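Local coordinates for LbaCas13a H328A (C2c2) (Lachnospiraceae bacterium NK4A179, PDB 5WLH), which binds and probably processes pre-crRNA as a type VI CRISPR effector, and is an RNA-guided, RNA-cleaving nuclease of the Cas13a (C2c2) family, at residues S514-E519 with S1044-E1049; S996-F1001 with F1052-T1057; L1108-E1113 with D1353-R1358. One frame throughout, in Å; residues are numbered along the deposited sequence.

How the contacts relate
All three contacts are partly buried, none lies wholly in the core, and they form a row, with contact 2 touching contacts 1 and 3, which do not touch each other. Contacts 1 and 2 use consecutive helices, 1039-1047 and 1050-1056, and touch where S1044 OG packs on Y998 CE2. Contacts 2 and 3 touch more broadly, with L1053 against S1112 and T1057 against Y1111. Chemistry changes along the way: contact 1 is polar, with a lysine-to-amide bond and a shared water; contact 2 rests on a tyrosine ring, aliphatic carbons and a carboxylate pressed on a serine CB; contact 3 is looser, electrostatic and water-bridged, and the nearest to the bound RNA, whose phosphate R1355 grips.

Contact 1: S514-E519 with S1044-E1049; sequences SSQTVE and SKLYGE
The flat carboxamide of Q516 is held between K1045 and L1046: the lysine ammonium approaches OE1 tilted out of the carbonyl plane, while the amide nitrogen NE2 meets the methyl CD2 of L1046 at 3.5 Å. Across the contact, the end of helix 486-517 packs against the end of helix 1039-1047, a helix-to-helix junction in a mainly helical region of the Cas13a fold. The other flat group, the Y1047 ring, carries L1046 CB, from the residue just before it, over the centre of one face, and the ring meets H512 of helix 486-517 edge-to-face.

K1045 NZ donates to Q516 OE1 at 2.6 Å, 35° out of the carbonyl plane and thus off the lone pairs. The two side chains cross at about a right angle. K1045 sends CG anti to its backbone N (chi1 163°) and then bends at each later torsion, which brings the ammonium round to OE1; a cation-pi contact with F985 also engages this lysine. Q516 instead runs straight beyond CG, and its NE2 is used by Q565 OE1 and Y566 OH, so both ends of the amide are occupied and its rotation is fixed.

Beside this pair, a water gives a proton to S515 OG at 2.9 Å and lies 3.0 Å from each of K1045 O and G1048 O, joining one helix end to the other. S515 OG itself is tied to H512 O, one turn back in its own helix. Farther along, E1049 OE2 reaches across to form a salt bridge with R511 NE.

Contact 2: S996-F1001 with F1052-T1057; sequences SSYLDF and FLEKIT
Y998 and S997 reach out of the loop that follows helix 988-995 and meet L1053 and E1054 on helix 1050-1056. The ring of Y998 arrives obliquely, its CE1 3.8 Å from L1053 CB and 4.1 Å from E1054 CG, and its hydroxyl oxygen OH comes to 3.9 Å from the L1053 methyl CD1. Here the tyrosine works mainly through carbon, lying across the two residues. Its side chain crosses that of E1054 at about a right angle, with ring and carboxylate planes 51° apart.

The carboxylate of E1054 reaches on to the serine. OE2 presses on S997 CB at 3.0 Å, a tight approach, while S997 OG is turned to Y994 O in the preceding helix. An extended chain beyond CG (chi2 166°) carries OE2 out to the serine, and the same oxygen forms a salt bridge with R1050 NE, one turn earlier, which holds the carboxylate in place. Shortening E1054 to an alanine removes the carboxylate, which is likely to leave R1050 without its acidic mate and open a gap beside S997 CB and the Y998 ring.

Further out, S997 CB lies 4.0 Å above the centre of one face of the Y998 ring, so the loop braces its own tyrosine. L1108 of helix 1106-1145 also packs on that ring. On the helix side, T1057 OG1 donates to L1053 O at 2.6 Å, on the opposite face of the carbonyl from I1056 N. Backbone hydrogen bonds between V1060 and both Y998 and D1000 tie the loop to the chain just after helix 1050-1056. The arrangement is that of an interhelical loop packed by its tyrosine against the side of the last turn of helix 1050-1056, where the T1057 hydroxyl closes on the L1053 carbonyl.

Contact 3: L1108-E1113 with D1353-R1358; sequences LMDYSE and DARDKR
The turn from edge strand 1349-1353 of the antiparallel sheet into helix 1357-1368 faces helix 1106-1145 here, R1355 and R1358 opposite D1110 and Y1111. Y1359 lies between the two sides, in a cation-pi contact with R1355 and a weak hydrogen bond with D1110 OD2. R1355 NH1 turns back to A1354 O at 3.1 Å, nearly straight at the N-H (165°), with the acceptor in the guanidinium plane but the donor well above the carbonyl plane. Outside the two segments, the same NH1 makes a salt bridge to a phosphate of the bound RNA.

D1110 stays at a distance: OD2 is 4.4 Å from R1355 NH2, well out of the guanidinium plane, so opposite charges attract without a direct bond. A water bridges the two, donating to D1110 OD1 at 2.7 Å and accepting weakly from R1355 NH2 at 3.3 Å. The nearby acid is consistent with a favourable electrostatic setting for the arginine beside the RNA.

Y1111 reaches across less firmly, its OH 4.2 Å from R1358 O, with its ring also meeting that of Y1359. R1358 directs its guanidinium to D1064. D1356 caps the helix start through OD1 to Y1359 N, making an N-capped strand-to-helix turn that presents an arginine to an RNA phosphate.

Contact 1: S514-E519 with S1044-E1049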
loop_
_atom_site.group_PDB
_atom_site.type_symbol
_atom_site.label_atom_id
_atom_site.label_comp_id
_atom_site.label_asym_id
_atom_site.label_seq_id
_atom_site.Cartn_x
_atom_site.Cartn_y
_atom_site.Cartn_z
ATOM N N SER A 514 18.719 -14.991 12.856
ATOM C CA SER A 514 18.370 -16.200 13.598
ATOM C C SER A 514 18.541 -17.454 12.749
ATOM O O SER A 514 18.797 -18.539 13.290
ATOM C CB SER A 514 16.931 -16.104 14.109
ATOM O OG SER A 514 16.008 -16.642 13.187
ATOM N N SER A 515 18.426 -17.315 11.429
ATOM C CA SER A 515 18.164 -18.468 10.566
ATOM C C SER A 515 19.279 -19.505 10.633
ATOM O O SER A 515 19.015 -20.712 10.549
ATOM C CB SER A 515 17.945 -18.004 9.123
ATOM O OG SER A 515 19.126 -17.474 8.568
ATOM N N GLN A 516 20.527 -19.065 10.785
ATOM C CA GLN A 516 21.662 -19.970 10.835
ATOM C C GLN A 516 22.343 -20.023 12.194
ATOM O O GLN A 516 23.285 -20.801 12.361
ATOM C CB GLN A 516 22.697 -19.581 9.783
ATOM C CG GLN A 516 22.287 -19.833 8.362
ATOM C CD GLN A 516 23.471 -19.695 7.447
ATOM O OE1 GLN A 516 24.281 -20.611 7.328
ATOM N NE2 GLN A 516 23.611 -18.527 6.831
ATOM N N THR A 517 21.920 -19.212 13.160
ATOM C CA THR A 517 22.553 -19.235 14.472
ATOM C C THR A 517 21.781 -20.045 15.496
ATOM O O THR A 517 22.395 -20.622 16.399
ATOM C CB THR A 517 22.738 -17.814 15.017
ATOM O OG1 THR A 517 21.472 -17.147 15.032
ATOM C CG2 THR A 517 23.730 -17.021 14.171
ATOM N N VAL A 518 20.451 -20.104 15.396
ATOM C CA VAL A 518 19.642 -20.763 16.410
ATOM C C VAL A 518 18.591 -21.647 15.754
ATOM O O VAL A 518 18.210 -21.464 14.594
ATOM C CB VAL A 518 18.955 -19.758 17.374
ATOM C CG1 VAL A 518 19.986 -18.945 18.135
ATOM C CG2 VAL A 518 17.974 -18.850 16.604
ATOM N N GLU A 519 18.128 -22.627 16.519
ATOM C CA GLU A 519 16.951 -23.403 16.164
ATOM C C GLU A 519 15.921 -23.131 17.248
ATOM O O GLU A 519 16.078 -23.574 18.391
ATOM C CB GLU A 519 17.269 -24.894 16.039
ATOM C CG GLU A 519 16.189 -25.683 15.319
ATOM C CD GLU A 519 16.427 -27.184 15.354
ATOM O OE1 GLU A 519 17.607 -27.607 15.285
ATOM O OE2 GLU A 519 15.430 -27.940 15.445
ATOM N N SER A 1044 20.506 -17.413 -1.390
ATOM C CA SER A 1044 19.360 -18.179 -0.898
ATOM C C SER A 1044 19.658 -18.809 0.462
ATOM O O SER A 1044 18.753 -18.959 1.290
ATOM C CB SER A 1044 18.968 -19.232 -1.935
ATOM O OG SER A 1044 19.700 -20.424 -1.734
ATOM N N LYS A 1045 20.924 -19.140 0.722
ATOM C CA LYS A 1045 21.311 -19.692 2.020
ATOM C C LYS A 1045 21.275 -18.629 3.114
ATOM O O LYS A 1045 20.865 -18.906 4.244
ATOM C CB LYS A 1045 22.705 -20.315 1.918
ATOM C CG LYS A 1045 23.409 -20.575 3.253
ATOM C CD LYS A 1045 23.109 -21.966 3.784
ATOM C CE LYS A 1045 24.301 -22.568 4.542
ATOM N NZ LYS A 1045 25.269 -21.551 5.067
ATOM N N LEU A 1046 21.712 -17.412 2.809
ATOM C CA LEU A 1046 21.765 -16.385 3.848
ATOM C C LEU A 1046 20.389 -15.793 4.111
ATOM O O LEU A 1046 20.023 -15.545 5.267
ATOM C CB LEU A 1046 22.718 -15.263 3.445
ATOM C CG LEU A 1046 24.186 -15.620 3.213
ATOM C CD1 LEU A 1046 24.968 -14.387 2.767
ATOM C CD2 LEU A 1046 24.763 -16.184 4.481
ATOM N N TYR A 1047 19.629 -15.536 3.043
ATOM C CA TYR A 1047 18.408 -14.749 3.135
ATOM C C TYR A 1047 17.143 -15.488 2.724
ATOM O O TYR A 1047 16.047 -15.029 3.076
ATOM C CB TYR A 1047 18.545 -13.472 2.282
ATOM C CG TYR A 1047 19.823 -12.704 2.553
ATOM C CD1 TYR A 1047 20.066 -12.110 3.802
ATOM C CD2 TYR A 1047 20.796 -12.571 1.562
ATOM C CE1 TYR A 1047 21.231 -11.408 4.044
ATOM C CE2 TYR A 1047 21.956 -11.886 1.795
ATOM C CZ TYR A 1047 22.178 -11.311 3.037
ATOM O OH TYR A 1047 23.331 -10.625 3.254
ATOM N N GLY A 1048 17.254 -16.609 2.002
ATOM C CA GLY A 1048 16.102 -17.394 1.617
ATOM C C GLY A 1048 15.789 -18.502 2.605
ATOM O O GLY A 1048 16.427 -18.661 3.649
ATOM N N GLU A 1049 14.755 -19.269 2.267
ATOM C CA GLU A 1049 14.194 -20.295 3.138
ATOM C C GLU A 1049 14.286 -21.632 2.414
ATOM O O GLU A 1049 13.531 -21.889 1.467
ATOM C CB GLU A 1049 12.757 -19.953 3.522
ATOM C CG GLU A 1049 12.634 -18.574 4.176
ATOM C CD GLU A 1049 13.014 -18.596 5.648
ATOM O OE1 GLU A 1049 13.339 -19.686 6.169
ATOM O OE2 GLU A 1049 12.989 -17.526 6.296
HETATM O O HOH W 1 18.462 -18.109 5.779
#

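Contact 2: S996-F1001 with F1052-T1057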
loop_
_atom_site.group_PDB
_atom_site.type_symbol
_atom_site.label_atom_id
_atom_site.label_comp_id
_atom_site.label_asym_id
_atom_site.label_seq_id
_atom_site.Cartn_x
_atom_site.Cartn_y
_atom_site.Cartn_z
ATOM N N SER A 996 22.989 -29.657 -4.097
ATOM C CA SER A 996 22.095 -30.748 -4.466
ATOM C C SER A 996 20.655 -30.514 -4.031
ATOM O O SER A 996 19.766 -31.226 -4.502
ATOM C CB SER A 996 22.607 -32.070 -3.879
ATOM O OG SER A 996 22.495 -32.101 -2.464
ATOM N N SER A 997 20.398 -29.543 -3.151
ATOM C CA SER A 997 19.015 -29.205 -2.838
ATOM C C SER A 997 18.311 -28.582 -4.034
ATOM O O SER A 997 17.086 -28.677 -4.147
ATOM C CB SER A 997 18.955 -28.244 -1.652
ATOM O OG SER A 997 19.964 -28.519 -0.702
ATOM N N TYR A 998 19.060 -27.938 -4.928
ATOM C CA TYR A 998 18.485 -27.192 -6.038
ATOM C C TYR A 998 18.910 -27.702 -7.401
ATOM O O TYR A 998 18.341 -27.266 -8.412
ATOM C CB TYR A 998 18.860 -25.708 -5.918
ATOM C CG TYR A 998 18.486 -25.143 -4.565
ATOM C CD1 TYR A 998 17.159 -25.130 -4.148
ATOM C CD2 TYR A 998 19.454 -24.647 -3.698
ATOM C CE1 TYR A 998 16.805 -24.630 -2.914
ATOM C CE2 TYR A 998 19.105 -24.134 -2.455
ATOM C CZ TYR A 998 17.775 -24.130 -2.073
ATOM O OH TYR A 998 17.405 -23.629 -0.840
ATOM N N LEU A 999 19.881 -28.609 -7.460
ATOM C CA LEU A 999 20.404 -29.134 -8.711
ATOM C C LEU A 999 20.524 -30.644 -8.598
ATOM O O LEU A 999 21.142 -31.152 -7.657
ATOM C CB LEU A 999 21.770 -28.522 -9.038
ATOM C CG LEU A 999 22.550 -29.140 -10.197
ATOM C CD1 LEU A 999 21.845 -28.860 -11.529
ATOM C CD2 LEU A 999 23.957 -28.600 -10.204
ATOM N N ASP A 1000 19.931 -31.353 -9.553
ATOM C CA ASP A 1000 20.089 -32.801 -9.651
ATOM C C ASP A 1000 21.301 -33.077 -10.536
ATOM O O ASP A 1000 21.196 -33.305 -11.743
ATOM C CB ASP A 1000 18.818 -33.435 -10.202
ATOM C CG ASP A 1000 18.869 -34.948 -10.203
ATOM O OD1 ASP A 1000 19.918 -35.523 -9.837
ATOM O OD2 ASP A 1000 17.849 -35.562 -10.569
ATOM N N PHE A 1001 22.488 -33.026 -9.920
ATOM C CA PHE A 1001 23.712 -33.381 -10.625
ATOM C C PHE A 1001 24.009 -34.875 -10.548
ATOM O O PHE A 1001 25.181 -35.275 -10.562
ATOM C CB PHE A 1001 24.897 -32.552 -10.118
ATOM C CG PHE A 1001 25.097 -32.586 -8.631
ATOM C CD1 PHE A 1001 25.726 -33.660 -8.023
ATOM C CD2 PHE A 1001 24.704 -31.518 -7.846
ATOM C CE1 PHE A 1001 25.930 -33.683 -6.658
ATOM C CE2 PHE A 1001 24.908 -31.534 -6.479
ATOM C CZ PHE A 1001 25.521 -32.618 -5.885
ATOM N N PHE A 1052 11.378 -24.232 2.152
ATOM C CA PHE A 1052 10.325 -23.638 1.334
ATOM C C PHE A 1052 10.667 -23.725 -0.151
ATOM O O PHE A 1052 9.857 -24.192 -0.966
ATOM C CB PHE A 1052 10.109 -22.184 1.769
ATOM C CG PHE A 1052 9.378 -21.350 0.764
ATOM C CD1 PHE A 1052 8.002 -21.456 0.638
ATOM C CD2 PHE A 1052 10.055 -20.440 -0.035
ATOM C CE1 PHE A 1052 7.312 -20.677 -0.277
ATOM C CE2 PHE A 1052 9.369 -19.669 -0.957
ATOM C CZ PHE A 1052 7.997 -19.792 -1.075
ATOM N N LEU A 1053 11.870 -23.278 -0.522
ATOM C CA LEU A 1053 12.261 -23.300 -1.929
ATOM C C LEU A 1053 12.252 -24.721 -2.484
ATOM O O LEU A 1053 11.786 -24.948 -3.604
ATOM C CB LEU A 1053 13.636 -22.665 -2.106
ATOM C CG LEU A 1053 13.624 -21.141 -1.942
ATOM C CD1 LEU A 1053 15.037 -20.640 -1.758
ATOM C CD2 LEU A 1053 12.973 -20.479 -3.154
ATOM N N GLU A 1054 12.743 -25.693 -1.704
ATOM C CA GLU A 1054 12.688 -27.092 -2.137
ATOM C C GLU A 1054 11.255 -27.574 -2.318
ATOM O O GLU A 1054 10.988 -28.424 -3.177
ATOM C CB GLU A 1054 13.398 -27.998 -1.131
ATOM C CG GLU A 1054 14.879 -27.731 -0.971
ATOM C CD GLU A 1054 15.445 -28.405 0.266
ATOM O OE1 GLU A 1054 14.685 -28.632 1.224
ATOM O OE2 GLU A 1054 16.649 -28.716 0.282
ATOM N N LYS A 1055 10.322 -27.058 -1.520
ATOM C CA LYS A 1055 8.943 -27.520 -1.600
ATOM C C LYS A 1055 8.173 -26.906 -2.759
ATOM O O LYS A 1055 7.161 -27.472 -3.179
ATOM C CB LYS A 1055 8.214 -27.231 -0.283
ATOM C CG LYS A 1055 8.530 -28.238 0.829
ATOM C CD LYS A 1055 8.175 -27.704 2.206
ATOM C CE LYS A 1055 8.804 -28.546 3.304
ATOM N NZ LYS A 1055 8.356 -29.970 3.230
ATOM N N ILE A 1056 8.606 -25.772 -3.295
ATOM C CA ILE A 1056 7.806 -25.089 -4.304
ATOM C C ILE A 1056 8.430 -25.135 -5.684
ATOM O O ILE A 1056 7.794 -24.675 -6.646
ATOM C CB ILE A 1056 7.505 -23.630 -3.895
ATOM C CG1 ILE A 1056 8.800 -22.835 -3.785
ATOM C CG2 ILE A 1056 6.694 -23.602 -2.589
ATOM C CD1 ILE A 1056 8.754 -21.496 -4.497
ATOM N N THR A 1057 9.643 -25.662 -5.821
ATOM C CA THR A 1057 10.299 -25.754 -7.115
ATOM C C THR A 1057 10.776 -27.178 -7.345
ATOM O O THR A 1057 10.812 -28.009 -6.431
ATOM C CB THR A 1057 11.492 -24.800 -7.219
ATOM O OG1 THR A 1057 12.388 -25.050 -6.130
ATOM C CG2 THR A 1057 11.026 -23.369 -7.166
#

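Contact 3: L1108-E1113 with D1353-R1358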
loop_
_atom_site.group_PDB
_atom_site.type_symbol
_atom_site.label_atom_id
_atom_site.label_comp_id
_atom_site.label_asym_id
_atom_site.label_seq_id
_atom_site.Cartn_x
_atom_site.Cartn_y
_atom_site.Cartn_z
ATOM N N LEU A 1108 14.909 -19.144 -8.608
ATOM C CA LEU A 1108 14.909 -19.316 -7.155
ATOM C C LEU A 1108 14.873 -17.976 -6.435
ATOM O O LEU A 1108 14.105 -17.783 -5.480
ATOM C CB LEU A 1108 16.159 -20.088 -6.727
ATOM C CG LEU A 1108 16.186 -21.610 -6.689
ATOM C CD1 LEU A 1108 17.462 -22.041 -5.987
ATOM C CD2 LEU A 1108 14.959 -22.165 -5.974
ATOM N N MET A 1109 15.755 -17.057 -6.841
ATOM C CA MET A 1109 15.774 -15.723 -6.256
ATOM C C MET A 1109 14.436 -15.036 -6.439
ATOM O O MET A 1109 13.952 -14.352 -5.529
ATOM C CB MET A 1109 16.881 -14.884 -6.892
ATOM C CG MET A 1109 18.237 -15.521 -6.812
ATOM S SD MET A 1109 18.676 -15.786 -5.091
ATOM C CE MET A 1109 18.821 -14.092 -4.544
ATOM N N ASP A 1110 13.841 -15.190 -7.624
ATOM C CA ASP A 1110 12.527 -14.624 -7.906
ATOM C C ASP A 1110 11.487 -15.153 -6.929
ATOM O O ASP A 1110 10.761 -14.377 -6.305
ATOM C CB ASP A 1110 12.122 -14.938 -9.348
ATOM C CG ASP A 1110 11.183 -13.906 -9.942
ATOM O OD1 ASP A 1110 10.771 -12.964 -9.233
ATOM O OD2 ASP A 1110 10.838 -14.048 -11.132
ATOM N N TYR A 1111 11.409 -16.479 -6.769
ATOM C CA TYR A 1111 10.424 -17.029 -5.844
ATOM C C TYR A 1111 10.687 -16.568 -4.416
ATOM O O TYR A 1111 9.744 -16.307 -3.661
ATOM C CB TYR A 1111 10.415 -18.553 -5.917
ATOM C CG TYR A 1111 10.105 -19.060 -7.300
ATOM C CD1 TYR A 1111 9.075 -18.505 -8.038
ATOM C CD2 TYR A 1111 10.871 -20.053 -7.880
ATOM C CE1 TYR A 1111 8.792 -18.954 -9.314
ATOM C CE2 TYR A 1111 10.603 -20.509 -9.163
ATOM C CZ TYR A 1111 9.566 -19.960 -9.868
ATOM O OH TYR A 1111 9.298 -20.409 -11.137
ATOM N N SER A 1112 11.960 -16.478 -4.017
ATOM C CA SER A 1112 12.259 -16.026 -2.657
ATOM C C SER A 1112 11.788 -14.598 -2.442
ATOM O O SER A 1112 11.224 -14.272 -1.386
ATOM C CB SER A 1112 13.758 -16.121 -2.366
ATOM O OG SER A 1112 14.208 -17.429 -2.591
ATOM N N GLU A 1113 12.017 -13.733 -3.431
ATOM C CA GLU A 1113 11.563 -12.351 -3.325
ATOM C C GLU A 1113 10.050 -12.275 -3.266
ATOM O O GLU A 1113 9.497 -11.434 -2.556
ATOM C CB GLU A 1113 12.072 -11.524 -4.505
ATOM C CG GLU A 1113 13.454 -10.955 -4.304
ATOM C CD GLU A 1113 13.843 -10.031 -5.437
ATOM O OE1 GLU A 1113 13.105 -9.047 -5.681
ATOM O OE2 GLU A 1113 14.876 -10.297 -6.086
ATOM N N ASP A 1353 3.979 -14.632 -23.658
ATOM C CA ASP A 1353 3.797 -14.822 -22.223
ATOM C C ASP A 1353 5.016 -14.345 -21.454
ATOM O O ASP A 1353 6.129 -14.841 -21.673
ATOM C CB ASP A 1353 3.558 -16.295 -21.903
ATOM C CG ASP A 1353 2.201 -16.771 -22.337
ATOM O OD1 ASP A 1353 1.354 -15.919 -22.677
ATOM O OD2 ASP A 1353 1.992 -18.002 -22.319
ATOM N N ALA A 1354 4.794 -13.419 -20.511
ATOM C CA ALA A 1354 5.861 -13.016 -19.593
ATOM C C ALA A 1354 6.408 -14.209 -18.819
ATOM O O ALA A 1354 7.615 -14.296 -18.564
ATOM C CB ALA A 1354 5.342 -11.952 -18.612
ATOM N N ARG A 1355 5.530 -15.122 -18.411
ATOM C CA ARG A 1355 5.871 -16.227 -17.530
ATOM C C ARG A 1355 5.346 -17.523 -18.125
ATOM O O ARG A 1355 4.166 -17.612 -18.479
ATOM C CB ARG A 1355 5.264 -16.028 -16.137
ATOM C CG ARG A 1355 5.710 -14.733 -15.479
ATOM C CD ARG A 1355 7.213 -14.751 -15.309
ATOM N NE ARG A 1355 7.695 -13.642 -14.492
ATOM C CZ ARG A 1355 8.362 -12.597 -14.975
ATOM N NH1 ARG A 1355 8.617 -12.504 -16.278
ATOM N NH2 ARG A 1355 8.769 -11.639 -14.154
ATOM N N ASP A 1356 6.200 -18.536 -18.180
ATOM C CA ASP A 1356 5.817 -19.793 -18.804
ATOM C C ASP A 1356 5.081 -20.673 -17.795
ATOM O O ASP A 1356 4.953 -20.337 -16.614
ATOM C CB ASP A 1356 7.046 -20.498 -19.385
ATOM C CG ASP A 1356 8.187 -20.642 -18.378
ATOM O OD1 ASP A 1356 7.923 -20.847 -17.175
ATOM O OD2 ASP A 1356 9.363 -20.558 -18.798
ATOM N N LYS A 1357 4.595 -21.826 -18.264
ATOM C CA LYS A 1357 3.812 -22.699 -17.396
ATOM C C LYS A 1357 4.627 -23.167 -16.199
ATOM O O LYS A 1357 4.094 -23.306 -15.094
ATOM C CB LYS A 1357 3.280 -23.904 -18.184
ATOM C CG LYS A 1357 2.486 -24.890 -17.317
ATOM C CD LYS A 1357 1.814 -26.011 -18.138
ATOM C CE LYS A 1357 0.983 -26.906 -17.214
ATOM N NZ LYS A 1357 0.321 -28.046 -17.924
ATOM N N ARG A 1358 5.920 -23.423 -16.396
ATOM C CA ARG A 1358 6.747 -23.907 -15.295
ATOM C C ARG A 1358 6.859 -22.862 -14.186
ATOM O O ARG A 1358 6.774 -23.188 -12.991
ATOM C CB ARG A 1358 8.123 -24.287 -15.829
ATOM C CG ARG A 1358 9.163 -24.597 -14.779
ATOM C CD ARG A 1358 10.413 -25.033 -15.494
ATOM N NE ARG A 1358 11.460 -25.493 -14.596
ATOM C CZ ARG A 1358 12.475 -26.247 -14.996
ATOM N NH1 ARG A 1358 12.551 -26.613 -16.266
ATOM N NH2 ARG A 1358 13.407 -26.627 -14.136
HETATM O O HOH W 2 9.307 -11.368 -10.892
#